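Local coordinates for protein endolysin PlyC, small cell-wall binding subunit (Streptococcus phage C1, PDB 4F87) that forms the eightfold ring that binds the streptococcal cell wall for the phage endolysin PlyC, which degrades host peptidoglycan to lyse the cell, at residues N10-Q15 / Q50-S55; R30-G35 / E64-A69; I38-K41 / T45-G48. All coordinates share one frame; numbering follows the deposited sequence.

Interaction 1 of 3, residues N10-Q15 / Q50-S55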
# COMPACT_ATOMS: atom_id res chain seq x y z
N ASN B 10 2.64 6.02 7.18
CA ASN B 10 3.28 5.62 8.43
C ASN B 10 4.79 5.44 8.21
O ASN B 10 5.23 4.42 7.67
CB ASN B 10 2.64 4.34 8.97
N VAL B 11 5.59 6.43 8.62
CA VAL B 11 7.03 6.44 8.45
C VAL B 11 7.81 6.23 9.76
O VAL B 11 9.04 6.26 9.71
CB VAL B 11 7.48 7.75 7.77
N SER B 12 7.14 6.04 10.90
CA SER B 12 7.82 5.91 12.18
C SER B 12 8.54 4.59 12.42
O SER B 12 9.34 4.51 13.35
CB SER B 12 6.87 6.20 13.33
OG SER B 12 5.98 5.10 13.44
N GLY B 13 8.15 3.55 11.70
CA GLY B 13 8.69 2.21 11.95
C GLY B 13 8.16 1.64 13.26
O GLY B 13 8.81 0.78 13.87
N VAL B 14 6.99 2.15 13.73
CA VAL B 14 6.36 1.71 14.98
C VAL B 14 4.91 1.38 14.73
O VAL B 14 4.18 2.20 14.16
CB VAL B 14 6.46 2.79 16.10
CG1 VAL B 14 5.74 2.35 17.39
CG2 VAL B 14 7.92 3.15 16.40
N GLN B 15 4.49 0.18 15.14
CA GLN B 15 3.09 -0.23 15.08
C GLN B 15 2.70 -0.65 16.48
O GLN B 15 3.41 -1.43 17.11
CB GLN B 15 2.89 -1.41 14.11
CG GLN B 15 3.02 -0.99 12.66
CD GLN B 15 2.83 -2.15 11.71
OE1 GLN B 15 1.83 -2.85 11.74
NE2 GLN B 15 3.80 -2.35 10.83
N GLN B 50 2.21 9.29 22.05
CA GLN B 50 0.88 9.73 21.59
C GLN B 50 0.98 10.54 20.29
O GLN B 50 -0.03 10.69 19.61
CB GLN B 50 0.13 10.52 22.68
CG GLN B 50 -0.44 9.59 23.74
CD GLN B 50 -1.06 10.29 24.91
OE1 GLN B 50 -0.74 11.44 25.22
NE2 GLN B 50 -1.94 9.55 25.61
N GLN B 51 2.17 11.00 19.91
CA GLN B 51 2.31 11.71 18.63
C GLN B 51 2.35 10.74 17.46
O GLN B 51 2.13 11.18 16.31
CB GLN B 51 3.61 12.52 18.61
CG GLN B 51 3.65 13.62 19.68
CD GLN B 51 2.83 14.83 19.28
OE1 GLN B 51 3.23 15.65 18.44
NE2 GLN B 51 1.64 14.96 19.84
N ILE B 52 2.65 9.44 17.70
CA ILE B 52 2.82 8.49 16.59
C ILE B 52 1.96 7.24 16.66
O ILE B 52 1.81 6.58 15.63
CB ILE B 52 4.32 8.13 16.39
CG1 ILE B 52 4.95 7.47 17.65
CG2 ILE B 52 5.14 9.34 15.90
CD1 ILE B 52 6.32 6.75 17.37
N ILE B 53 1.42 6.87 17.84
CA ILE B 53 0.57 5.69 17.92
C ILE B 53 -0.70 6.02 18.70
O ILE B 53 -0.70 6.92 19.54
CB ILE B 53 1.30 4.45 18.53
CG1 ILE B 53 1.86 4.73 19.92
CG2 ILE B 53 2.36 3.88 17.57
CD1 ILE B 53 2.50 3.51 20.63
N PRO B 54 -1.78 5.24 18.47
CA PRO B 54 -3.00 5.48 19.25
C PRO B 54 -2.82 5.17 20.74
O PRO B 54 -1.93 4.41 21.13
CB PRO B 54 -4.03 4.53 18.63
CG PRO B 54 -3.29 3.66 17.71
CD PRO B 54 -1.92 4.18 17.46
N SER B 55 -3.70 5.76 21.55
CA SER B 55 -3.71 5.58 23.00
C SER B 55 -5.15 5.23 23.37
O SER B 55 -6.08 6.01 23.12
CB SER B 55 -3.25 6.87 23.65
OG SER B 55 -3.25 6.75 25.06
O HOH W 1 3.62 5.03 14.29
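Val14 holds CG1 anti to its backbone N (chi1 177°), and this sends CG1 to Ile53 while CG2 turns to Ile52. On the facing loop, Ile52 carries CG1 between its own N and carbonyl carbon (chi1 60°), a crowded position that lifts CD1 toward residues 12-14. The closest apolar approach is Val14 CG1 to Ile53 CG2, 3.7 Å. Beside it, Ile52 CD1 is shared: it lies 4.1 Å from Val14 CG2 and also 4.1 Å from Ser12 CB. Val14 crosses both isoleucines at roughly a right angle, one methyl branch to each.

No direct hydrogen bond joins the two loops; a water does the polar work instead. It donates to Val14 O at 2.9 Å and to Ile52 O at 2.7 Å. Ser12 OG lies 2.5 Å from the same water, a distance so short that the detail of this bond is doubtful. The same OG accepts from Val14 N (3.1 Å), bent at 137°, which makes an ST turn. The buried hydroxyl thus shapes its own loop and is placed next to the bridging water. Within residues 50-55, Gln50 NE2 gives a straighter bond to Ser55 OG, nearly in the amide plane, and ties the two ends of that loop together.

A second subunit also packs here: its Pro54 lies against Ser12 and Ile52, and its Phe17 against Val14. In the chain itself, the contact joins the loop leading into strand 16-20 to the connection between helix 43-50 and strand 55-57, so that the entries to two parallel neighbouring strands are held together.

Interaction 2 of 3, residues R30-G35 / E64-A69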
# COMPACT_ATOMS: atom_id res chain seq x y z
N ARG B 30 1.00 1.46 29.74
CA ARG B 30 1.78 0.41 29.12
C ARG B 30 1.67 0.58 27.60
O ARG B 30 0.90 1.43 27.13
CB ARG B 30 1.31 -0.98 29.54
CG ARG B 30 1.40 -1.16 31.06
CD ARG B 30 1.06 -2.58 31.52
NE ARG B 30 2.02 -3.58 31.04
CZ ARG B 30 3.24 -3.77 31.52
NH1 ARG B 30 3.69 -3.02 32.54
NH2 ARG B 30 4.04 -4.69 30.99
N ALA B 31 2.43 -0.19 26.83
CA ALA B 31 2.30 -0.10 25.39
C ALA B 31 2.64 -1.41 24.74
O ALA B 31 3.41 -2.19 25.30
CB ALA B 31 3.22 0.98 24.82
N PHE B 32 2.08 -1.64 23.55
CA PHE B 32 2.56 -2.68 22.65
C PHE B 32 3.29 -1.91 21.57
O PHE B 32 2.73 -0.97 20.97
CB PHE B 32 1.42 -3.50 22.01
CG PHE B 32 0.92 -4.55 22.95
CD1 PHE B 32 1.56 -5.78 23.07
CD2 PHE B 32 -0.21 -4.32 23.73
CE1 PHE B 32 1.08 -6.75 23.96
CE2 PHE B 32 -0.67 -5.29 24.63
CZ PHE B 32 -0.01 -6.48 24.75
N ILE B 33 4.57 -2.21 21.37
CA ILE B 33 5.36 -1.55 20.32
C ILE B 33 6.00 -2.67 19.50
O ILE B 33 6.80 -3.44 20.04
CB ILE B 33 6.41 -0.55 20.90
CG1 ILE B 33 5.68 0.67 21.53
CG2 ILE B 33 7.42 -0.10 19.78
CD1 ILE B 33 6.50 1.58 22.28
N ASN B 34 5.59 -2.77 18.24
CA ASN B 34 6.10 -3.81 17.34
C ASN B 34 5.95 -5.22 17.95
O ASN B 34 6.88 -6.04 17.86
CB ASN B 34 7.53 -3.47 16.89
CG ASN B 34 7.59 -2.17 16.10
OD1 ASN B 34 6.59 -1.72 15.55
ND2 ASN B 34 8.78 -1.59 15.95
N GLY B 35 4.81 -5.45 18.61
CA GLY B 35 4.50 -6.73 19.22
C GLY B 35 5.19 -7.04 20.53
O GLY B 35 5.09 -8.17 21.02
N GLU B 64 -5.02 -9.64 29.96
CA GLU B 64 -4.56 -11.01 29.65
C GLU B 64 -5.01 -11.47 28.25
O GLU B 64 -4.20 -12.00 27.48
CB GLU B 64 -5.06 -11.97 30.74
CG GLU B 64 -4.64 -13.42 30.55
CD GLU B 64 -5.02 -14.34 31.69
OE1 GLU B 64 -4.16 -15.15 32.10
OE2 GLU B 64 -6.18 -14.26 32.18
N ALA B 65 -6.28 -11.22 27.90
CA ALA B 65 -6.78 -11.64 26.58
C ALA B 65 -6.13 -10.84 25.46
O ALA B 65 -5.82 -11.40 24.40
CB ALA B 65 -8.28 -11.49 26.53
N ILE B 66 -5.89 -9.53 25.69
CA ILE B 66 -5.25 -8.71 24.66
C ILE B 66 -3.82 -9.19 24.43
O ILE B 66 -3.38 -9.28 23.29
CB ILE B 66 -5.32 -7.20 25.01
CG1 ILE B 66 -6.77 -6.70 25.18
CG2 ILE B 66 -4.53 -6.35 23.99
CD1 ILE B 66 -7.72 -7.01 24.02
N ARG B 67 -3.12 -9.58 25.51
CA ARG B 67 -1.77 -10.12 25.36
C ARG B 67 -1.78 -11.36 24.48
O ARG B 67 -0.89 -11.50 23.64
CB ARG B 67 -1.25 -10.56 26.72
CG ARG B 67 -0.86 -9.43 27.57
CD ARG B 67 -0.28 -9.99 28.85
NE ARG B 67 0.32 -8.88 29.56
CZ ARG B 67 0.15 -8.62 30.85
NH1 ARG B 67 -0.52 -9.47 31.63
NH2 ARG B 67 0.67 -7.53 31.37
N LYS B 68 -2.78 -12.24 24.66
CA LYS B 68 -2.91 -13.48 23.87
C LYS B 68 -3.06 -13.12 22.38
O LYS B 68 -2.39 -13.72 21.53
CB LYS B 68 -4.11 -14.31 24.38
CG LYS B 68 -4.27 -15.66 23.69
CD LYS B 68 -5.57 -16.35 24.08
CE LYS B 68 -5.79 -17.59 23.24
NZ LYS B 68 -7.17 -18.13 23.41
N ALA B 69 -3.92 -12.13 22.08
CA ALA B 69 -4.15 -11.71 20.71
C ALA B 69 -2.98 -10.97 20.06
O ALA B 69 -2.77 -11.07 18.84
CB ALA B 69 -5.42 -10.88 20.64
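Phe32 reaches out from strand 29-33 and meets helix 63-70 with the far end of its ring. CZ comes to 4.1 Å from Arg67 CA and 4.2 Å from Arg67 CG, while CE2 lies 4.1 Å from Ile66 CG2. Both helix residues approach the ring obliquely. The side chains of Phe32 and Arg67 cross at about a right angle; CA and CG of the arginine, not its charged end, meet the ring at CZ, and the guanidinium plane is turned 63° from the ring. Ile66 offers its CG2 branch to Phe32, and Ile38 of a neighbouring subunit packs on the same isoleucine. Phe32 also meets the rings of Phe19 and Phe17 on strand 16-20, which set it in an aromatic cluster between sheet and helix.

From this apolar base Arg67 runs extended from CG to NE toward Arg30, whose own chain bends at chi3 (65°). The two guanidinium planes stand nearly perpendicular, 81° apart, and Arg30 NE sits near the plane of the Arg67 group, at its edge, 4.2 Å from Arg67 NH2. Strand and helix segments run almost parallel, with their axes 11.3 Å apart at closest approach.

Glu37 on strand 36-40 lies between the arginines and bonds to both: its OE1 forms a salt bridge with Arg67 NE and its OE2 one with Arg30 NE. Arg30, Glu37 and Arg67 all interact with the host cell wall. The shared carboxylate probably offsets the like charges and steadies the pose of both guanidinium groups, which is consistent with an ionic surface held ready for the wall above a hydrophobic base.

Interaction 3 of 3, residues I38-K41 / T45-G48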
# COMPACT_ATOMS: atom_id res chain seq x y z
N ILE B 38 5.52 -3.32 26.89
CA ILE B 38 6.40 -2.63 27.84
C ILE B 38 5.60 -1.78 28.81
O ILE B 38 4.46 -1.39 28.54
CB ILE B 38 7.43 -1.75 27.08
CG1 ILE B 38 6.73 -0.67 26.22
CG2 ILE B 38 8.43 -2.59 26.26
CD1 ILE B 38 7.66 0.42 25.72
N GLY B 39 6.19 -1.52 29.96
CA GLY B 39 5.66 -0.56 30.91
C GLY B 39 6.29 0.78 30.58
O GLY B 39 7.41 0.84 30.01
N ILE B 40 5.56 1.86 30.84
CA ILE B 40 6.05 3.22 30.61
C ILE B 40 6.16 3.89 31.98
O ILE B 40 5.20 3.89 32.76
CB ILE B 40 5.11 4.02 29.67
CG1 ILE B 40 4.88 3.31 28.32
CG2 ILE B 40 5.64 5.45 29.45
CD1 ILE B 40 6.04 3.09 27.44
N LYS B 41 7.35 4.38 32.31
CA LYS B 41 7.59 4.99 33.62
C LYS B 41 7.26 6.46 33.74
O LYS B 41 6.91 6.93 34.82
CB LYS B 41 9.05 4.75 34.05
CG LYS B 41 9.29 3.27 34.33
CD LYS B 41 10.70 2.95 34.78
CE LYS B 41 10.96 1.45 34.79
NZ LYS B 41 10.04 0.68 35.68
N THR B 45 7.13 10.21 28.13
CA THR B 45 7.17 9.16 27.13
C THR B 45 5.78 8.87 26.60
O THR B 45 5.63 8.59 25.41
CB THR B 45 7.79 7.92 27.77
OG1 THR B 45 9.06 8.27 28.37
CG2 THR B 45 7.98 6.78 26.76
N VAL B 46 4.76 8.88 27.49
CA VAL B 46 3.40 8.68 27.02
C VAL B 46 3.05 9.78 25.99
O VAL B 46 2.54 9.48 24.91
CB VAL B 46 2.42 8.74 28.21
CG1 VAL B 46 0.96 8.71 27.74
CG2 VAL B 46 2.70 7.58 29.18
N GLN B 47 3.33 11.03 26.33
CA GLN B 47 3.01 12.13 25.41
C GLN B 47 3.79 12.02 24.11
O GLN B 47 3.23 12.27 23.03
CB GLN B 47 3.21 13.48 26.09
CG GLN B 47 2.26 13.66 27.27
CD GLN B 47 2.62 14.90 28.08
OE1 GLN B 47 3.78 15.15 28.47
NE2 GLN B 47 1.60 15.65 28.43
N GLY B 48 5.05 11.58 24.19
CA GLY B 48 5.85 11.38 22.99
C GLY B 48 5.26 10.33 22.07
O GLY B 48 5.04 10.59 20.87
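Ile40 pushes its CG2 methyl into the angle between Thr45 and Val46, and all the tight packing of this contact gathers round that one atom. Val46 CG2 is 3.6 Å away and Thr45 CB 3.7 Å; the Thr45 methyl, CG2, follows at 3.8 Å from the same Ile40 CG2. The methyl reaches them because it stands anti to the backbone N of Ile40 (chi1 -55° for CG1). Ile40 slants across both helix residues, and Val46, its CG2 turned to the isoleucine, touches Tyr29 of the adjoining strand as well.

After strand 36-40 a short turn follows, and helix 43-50 folds back so that it meets Ile40, near the end of the strand, a local strand-turn-helix connection that brings the first turn of the helix beside this residue. Tyr29, paired with Ile40 by backbone hydrogen bonding in the sheet, is one of the residues that interact with the host cell wall.

Away from this methyl the contact thins out quickly. Lys41 directs its CB away from the helix, and its exposed chain adds almost nothing. The hydroxyl of Thr45 looks instead to a second subunit, where OG1 hydrogen-bonds with Asp62 OD2 and Ser59 N. Asp62 of that subunit also takes the backbone N of Lys41 through its other carboxylate oxygen.

In the fold
Interactions 1 and 3 are buried and apolar in their side-chain contacts, whereas interaction 2 is only partly buried and grades from aromatic packing to exposed charge. Water joins the two loops of interaction 1; interaction 3 has no direct hydrogen bond between its segments and spends its hydroxyl on the subunit interface. Interactions 2 and 3 share the sheet through neighbouring strands 29-33 and 36-40, joined by Ala31 O to Ile38 N, but lie on opposite sides of the chain's centre. Interaction 1 meets interaction 2 where Asn34 bonds to Gly13 and Gln15. Helix 43-50 leads from interaction 3 into the 50-55 loop, and all three contacts touch a neighbouring subunit.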